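PDB 2YX5: UPF0062 protein MJ1593 from Methanocaldococcus jannaschii, which belongs to the UPF0062 (PurS) family of small alpha/beta proteins, with two helices and an antiparallel beta sheet, and is present as four copies in the assembly. Local coordinates for residues Val55-Glu58 against Val59-Met62; Glu61-Lys64 against Lys65-Asn69. All coordinates share one frame; numbering follows the deposited sequence.

In the fold
Contacts 1 and 2 follow each other along a single helix, 52-67, with their centres about 9 Å apart and on the same side of the chain's centre. Contact 1 comes first, in residues 55-62. Contact 2 overlaps it at Glu61 and Met62 and runs on to Asn69, where the chain leaves the helix and heads for strand 73-81. Both turn apolar side chains onto the three-stranded antiparallel sheet of strands 34-47, 2-10 and 73-81, and both touch the second subunit. The helix thus links the sheet of its own chain to neighbouring copies, and contact 2 reaches the third subunit as well.

Contact 1 of 2, residues Val55-Glu58 against Val59-Met62; sequences VKEE and VEEM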
ATOM      1  N   VAL A  55      -9.381 -25.433  -5.702  1.00 56.65           N
ATOM      2  CA  VAL A  55      -9.488 -23.984  -5.549  1.00 58.49           C
ATOM      3  C   VAL A  55      -8.072 -23.436  -5.387  1.00 57.13           C
ATOM      4  O   VAL A  55      -7.678 -22.480  -6.071  1.00 45.44           O
ATOM      5  CB  VAL A  55     -10.316 -23.603  -4.300  1.00 59.43           C
ATOM      6  CG1 VAL A  55     -10.505 -22.102  -4.244  1.00 59.44           C
ATOM      7  CG2 VAL A  55     -11.662 -24.289  -4.332  1.00 59.68           C
ATOM      8  N   LYS A  56      -7.324 -24.066  -4.480  1.00 54.89           N
ATOM      9  CA  LYS A  56      -5.943 -23.704  -4.197  1.00 61.63           C
ATOM     10  C   LYS A  56      -5.154 -23.692  -5.509  1.00 63.85           C
ATOM     11  O   LYS A  56      -4.299 -22.831  -5.731  1.00 66.98           O
ATOM     12  CB  LYS A  56      -5.324 -24.698  -3.200  1.00 54.69           C
ATOM     13  CG  LYS A  56      -3.867 -24.406  -2.788  1.00 68.58           C
ATOM     14  CD  LYS A  56      -3.365 -25.455  -1.779  1.00 79.17           C
ATOM     15  CE  LYS A  56      -1.868 -25.334  -1.455  1.00 86.95           C
ATOM     16  NZ  LYS A  56      -1.562 -24.454  -0.294  1.00 88.51           N
ATOM     17  N   GLU A  57      -5.452 -24.639  -6.387  1.00 62.53           N
ATOM     18  CA  GLU A  57      -4.760 -24.686  -7.662  1.00 63.18           C
ATOM     19  C   GLU A  57      -5.113 -23.448  -8.463  1.00 55.91           C
ATOM     20  O   GLU A  57      -4.265 -22.825  -9.077  1.00 49.67           O
ATOM     21  CB  GLU A  57      -5.165 -25.936  -8.453  1.00 69.56           C
ATOM     22  CG  GLU A  57      -4.587 -27.227  -7.911  1.00 82.62           C
ATOM     23  CD  GLU A  57      -4.920 -28.422  -8.782  1.00 89.88           C
ATOM     24  OE1 GLU A  57      -6.111 -28.788  -8.883  1.00 94.28           O
ATOM     25  OE2 GLU A  57      -3.983 -28.995  -9.371  1.00101.11           O
ATOM     26  N   GLU A  58      -6.379 -23.087  -8.442  1.00 42.37           N
ATOM     27  CA  GLU A  58      -6.805 -21.945  -9.210  1.00 52.65           C
ATOM     28  C   GLU A  58      -6.199 -20.616  -8.733  1.00 54.63           C
ATOM     29  O   GLU A  58      -5.706 -19.830  -9.544  1.00 46.71           O
ATOM     30  CB  GLU A  58      -8.330 -21.876  -9.218  1.00 40.75           C
ATOM     31  CG  GLU A  58      -8.898 -21.168 -10.443  1.00 49.37           C
ATOM     32  CD  GLU A  58     -10.399 -20.968 -10.365  1.00 60.58           C
ATOM     33  OE1 GLU A  58     -11.123 -21.923  -9.990  1.00 71.80           O
ATOM     34  OE2 GLU A  58     -10.858 -19.850 -10.693  1.00 64.23           O
ATOM     35  N   VAL A  59      -6.230 -20.371  -7.426  1.00 47.14           N
ATOM     36  CA  VAL A  59      -5.693 -19.129  -6.894  1.00 57.61           C
ATOM     37  C   VAL A  59      -4.190 -19.150  -7.119  1.00 56.13           C
ATOM     38  O   VAL A  59      -3.556 -18.113  -7.313  1.00 47.38           O
ATOM     39  CB  VAL A  59      -6.054 -18.943  -5.377  1.00 51.20           C
ATOM     40  CG1 VAL A  59      -7.564 -18.913  -5.214  1.00 44.00           C
ATOM     41  CG2 VAL A  59      -5.491 -20.067  -4.542  1.00 54.54           C
ATOM     42  N   GLU A  60      -3.640 -20.358  -7.136  1.00 56.54           N
ATOM     43  CA  GLU A  60      -2.219 -20.549  -7.360  1.00 55.52           C
ATOM     44  C   GLU A  60      -1.911 -19.909  -8.697  1.00 57.85           C
ATOM     45  O   GLU A  60      -0.927 -19.181  -8.825  1.00 56.84           O
ATOM     46  CB  GLU A  60      -1.896 -22.033  -7.402  1.00 56.69           C
ATOM     47  CG  GLU A  60      -0.791 -22.439  -6.456  1.00 68.80           C
ATOM     48  CD  GLU A  60      -0.966 -23.859  -5.955  1.00 83.43           C
ATOM     49  OE1 GLU A  60      -1.172 -24.771  -6.794  1.00 83.18           O
ATOM     50  OE2 GLU A  60      -0.897 -24.061  -4.722  1.00 83.07           O
ATOM     51  N   GLU A  61      -2.767 -20.179  -9.684  1.00 49.71           N
ATOM     52  CA  GLU A  61      -2.618 -19.602 -11.006  1.00 46.53           C
ATOM     53  C   GLU A  61      -2.807 -18.081 -10.986  1.00 47.55           C
ATOM     54  O   GLU A  61      -2.077 -17.350 -11.656  1.00 44.62           O
ATOM     55  CB  GLU A  61      -3.629 -20.219 -11.959  1.00 51.15           C
ATOM     56  CG  GLU A  61      -3.147 -21.472 -12.590  1.00 71.93           C
ATOM     57  CD  GLU A  61      -1.935 -21.216 -13.443  1.00 82.37           C
ATOM     58  OE1 GLU A  61      -2.060 -20.396 -14.387  1.00 77.12           O
ATOM     59  OE2 GLU A  61      -0.871 -21.826 -13.166  1.00 82.77           O
ATOM     60  N   MET A  62      -3.801 -17.608 -10.235  1.00 42.27           N
ATOM     61  CA  MET A  62      -4.064 -16.169 -10.124  1.00 48.57           C
ATOM     62  C   MET A  62      -2.803 -15.450  -9.650  1.00 46.03           C
ATOM     63  O   MET A  62      -2.439 -14.402 -10.170  1.00 44.73           O
ATOM     64  CB  MET A  62      -5.191 -15.915  -9.128  1.00 38.89           C
ATOM     65  CG  MET A  62      -6.544 -16.451  -9.562  1.00 43.92           C
ATOM     66  SD  MET A  62      -7.739 -16.321  -8.207  1.00 58.42           S
ATOM     67  CE  MET A  62      -8.711 -17.856  -8.379  1.00 50.32           C
TER
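Val55-Glu58 and Val59-Met62 are successive turns of helix 52-67, and they meet through local i to i+4 contacts along the helix axis, with the valines on the side that faces the sheet. Val59 N donates to Val55 O at 2.9 Å, and the three following amides repeat the pattern. Beneath them, Val55 CG1 and Val59 CG1 come within 4.4 Å of each other, while Val59 CG2 sits between its own backbone N and carbonyl carbon (chi1 -60° for CG1), close against Lys56 O at 3.2 Å. Both valines rest on Met47 of strand 34-47, and Val59 also on Ala4 and Ile77, so this row packs the second helix of a beta-alpha-beta-alpha-beta chain onto its sheet. On one flank Glu60 leans back across Lys56. Its OE2 is 3.6 Å from both Lys56 CG and Lys56 CE, touching the aliphatic part of the chain, but Lys56 NZ stays 4.5 Å from that OE2, beyond a salt bridge. A bend at the end of the lysine (chi4 91°) carries the ammonium group to a weak hydrogen bond with Ile77 O. On another flank the end of Met62 crosses Glu58 at a slant, its methyl CE lying beside the glutamate chain, 3.7 Å from Glu58 OE2 and 3.9 Å from Glu58 CG. Phe31 of the second subunit packs on Glu58 and Met62, and Asn33 of that subunit bonds weakly to Glu58 OE1.

Contact 2 of 2, residues Glu61-Lys64 against Lys65-Asn69; sequences EMCK and KLLAN
The flat groups of this contact are the Glu61 carboxylate and the backbone carbonyls of Glu61, Met62 and Cys63, which Lys65-Asn69 meets from the next turn. One carboxylate oxygen, Glu61 OE1, meets the lysine end, 3.6 Å from Lys65 CE and 4.1 Å from Lys65 NZ, so the opposite charges are near but short of a salt bridge. Ala68 N approaches Cys63 O in the carbonyl plane, on a lone pair, at 3.1 Å. Leu67 N reaches Met62 O at 3.0 Å from a position tilted 31° out of that carbonyl's plane. Each of these two bonds spans five residues, in contrast to the four spanned by Lys65 N to Glu61 O, and together they mark a wider pi-type turn before Ala68, the first residue to leave helical backbone angles. Met62 O is gripped further by a weak bond from Leu66 N. With chi1 63°, Lys65 CG lies between its own N and carbonyl carbon, which brings it to 3.1 Å from Glu61 O. Leu67 points back at the preceding turn: CD1 meets Met62 CB at 3.6 Å, and CB lies against Cys63 CA. Around this turn, Leu67 packs on Ile45 of strand 34-47, Cys63 on Val6 and Ile77, and Ala68 on Ile8 and Tyr75, while Ile22 of the second subunit touches Leu67 and Thr21 of the third subunit touches Leu66.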
ATOM      1  N   GLU A  61      -2.767 -20.179  -9.684  1.00 49.71           N
ATOM      2  CA  GLU A  61      -2.618 -19.602 -11.006  1.00 46.53           C
ATOM      3  C   GLU A  61      -2.807 -18.081 -10.986  1.00 47.55           C
ATOM      4  O   GLU A  61      -2.077 -17.350 -11.656  1.00 44.62           O
ATOM      5  CB  GLU A  61      -3.629 -20.219 -11.959  1.00 51.15           C
ATOM      6  CG  GLU A  61      -3.147 -21.472 -12.590  1.00 71.93           C
ATOM      7  CD  GLU A  61      -1.935 -21.216 -13.443  1.00 82.37           C
ATOM      8  OE1 GLU A  61      -2.060 -20.396 -14.387  1.00 77.12           O
ATOM      9  OE2 GLU A  61      -0.871 -21.826 -13.166  1.00 82.77           O
ATOM     10  N   MET A  62      -3.801 -17.608 -10.235  1.00 42.27           N
ATOM     11  CA  MET A  62      -4.064 -16.169 -10.124  1.00 48.57           C
ATOM     12  C   MET A  62      -2.803 -15.450  -9.650  1.00 46.03           C
ATOM     13  O   MET A  62      -2.439 -14.402 -10.170  1.00 44.73           O
ATOM     14  CB  MET A  62      -5.191 -15.915  -9.128  1.00 38.89           C
ATOM     15  CG  MET A  62      -6.544 -16.451  -9.562  1.00 43.92           C
ATOM     16  SD  MET A  62      -7.739 -16.321  -8.207  1.00 58.42           S
ATOM     17  CE  MET A  62      -8.711 -17.856  -8.379  1.00 50.32           C
ATOM     18  N   CYS A  63      -2.152 -16.045  -8.658  1.00 41.63           N
ATOM     19  CA  CYS A  63      -0.926 -15.524  -8.082  1.00 48.10           C
ATOM     20  C   CYS A  63       0.150 -15.518  -9.147  1.00 54.52           C
ATOM     21  O   CYS A  63       0.791 -14.493  -9.401  1.00 50.23           O
ATOM     22  CB  CYS A  63      -0.444 -16.425  -6.926  1.00 46.20           C
ATOM     23  SG  CYS A  63      -1.303 -16.259  -5.351  1.00 47.72           S
ATOM     24  N   LYS A  64       0.335 -16.689  -9.751  1.00 60.25           N
ATOM     25  CA  LYS A  64       1.348 -16.897 -10.768  1.00 64.73           C
ATOM     26  C   LYS A  64       1.258 -15.927 -11.902  1.00 58.55           C
ATOM     27  O   LYS A  64       2.284 -15.486 -12.392  1.00 62.73           O
ATOM     28  CB  LYS A  64       1.290 -18.314 -11.340  1.00 75.66           C
ATOM     29  CG  LYS A  64       2.397 -18.596 -12.359  1.00 90.82           C
ATOM     30  CD  LYS A  64       2.206 -19.929 -13.076  1.00101.41           C
ATOM     31  CE  LYS A  64       2.140 -21.093 -12.097  1.00108.08           C
ATOM     32  NZ  LYS A  64       3.386 -21.224 -11.298  1.00111.87           N
ATOM     33  N   LYS A  65       0.052 -15.582 -12.330  1.00 49.60           N
ATOM     34  CA  LYS A  65      -0.042 -14.654 -13.440  1.00 53.24           C
ATOM     35  C   LYS A  65      -0.589 -13.242 -13.174  1.00 53.99           C
ATOM     36  O   LYS A  65      -0.793 -12.479 -14.115  1.00 54.69           O
ATOM     37  CB  LYS A  65      -0.801 -15.304 -14.597  1.00 62.41           C
ATOM     38  CG  LYS A  65      -2.227 -15.667 -14.295  1.00 66.48           C
ATOM     39  CD  LYS A  65      -2.943 -16.153 -15.571  1.00 83.50           C
ATOM     40  CE  LYS A  65      -2.248 -17.348 -16.237  1.00 84.04           C
ATOM     41  NZ  LYS A  65      -2.977 -17.779 -17.465  1.00 90.44           N
ATOM     42  N   LEU A  66      -0.812 -12.879 -11.912  1.00 41.84           N
ATOM     43  CA  LEU A  66      -1.297 -11.531 -11.620  1.00 48.85           C
ATOM     44  C   LEU A  66      -0.955 -11.007 -10.244  1.00 47.53           C
ATOM     45  O   LEU A  66      -0.196 -10.056 -10.102  1.00 51.05           O
ATOM     46  CB  LEU A  66      -2.816 -11.428 -11.796  1.00 42.23           C
ATOM     47  CG  LEU A  66      -3.330  -9.992 -11.635  1.00 49.72           C
ATOM     48  CD1 LEU A  66      -2.699  -9.125 -12.723  1.00 44.97           C
ATOM     49  CD2 LEU A  66      -4.835  -9.932 -11.722  1.00 40.32           C
ATOM     50  N   LEU A  67      -1.530 -11.648  -9.236  1.00 51.93           N
ATOM     51  CA  LEU A  67      -1.370 -11.261  -7.843  1.00 49.69           C
ATOM     52  C   LEU A  67       0.027 -11.062  -7.281  1.00 44.66           C
ATOM     53  O   LEU A  67       0.263 -10.120  -6.517  1.00 39.37           O
ATOM     54  CB  LEU A  67      -2.146 -12.242  -6.969  1.00 46.08           C
ATOM     55  CG  LEU A  67      -3.577 -12.331  -7.493  1.00 52.91           C
ATOM     56  CD1 LEU A  67      -4.365 -13.335  -6.686  1.00 51.19           C
ATOM     57  CD2 LEU A  67      -4.217 -10.944  -7.452  1.00 45.74           C
ATOM     58  N   ALA A  68       0.965 -11.919  -7.639  1.00 37.83           N
ATOM     59  CA  ALA A  68       2.296 -11.745  -7.082  1.00 46.86           C
ATOM     60  C   ALA A  68       3.412 -11.928  -8.087  1.00 47.92           C
ATOM     61  O   ALA A  68       3.264 -12.660  -9.073  1.00 55.21           O
ATOM     62  CB  ALA A  68       2.496 -12.700  -5.901  1.00 39.64           C
ATOM     63  N   ASN A  69       4.522 -11.240  -7.836  1.00 48.54           N
ATOM     64  CA  ASN A  69       5.696 -11.326  -8.684  1.00 49.18           C
ATOM     65  C   ASN A  69       6.738 -12.127  -7.929  1.00 44.32           C
ATOM     66  O   ASN A  69       7.336 -11.629  -6.992  1.00 44.20           O
ATOM     67  CB  ASN A  69       6.264  -9.942  -8.993  1.00 52.67           C
ATOM     68  CG  ASN A  69       7.399  -9.999 -10.003  1.00 56.52           C
ATOM     69  OD1 ASN A  69       7.981 -11.065 -10.238  1.00 46.47           O
ATOM     70  ND2 ASN A  69       7.726  -8.852 -10.601  1.00 55.35           N
TER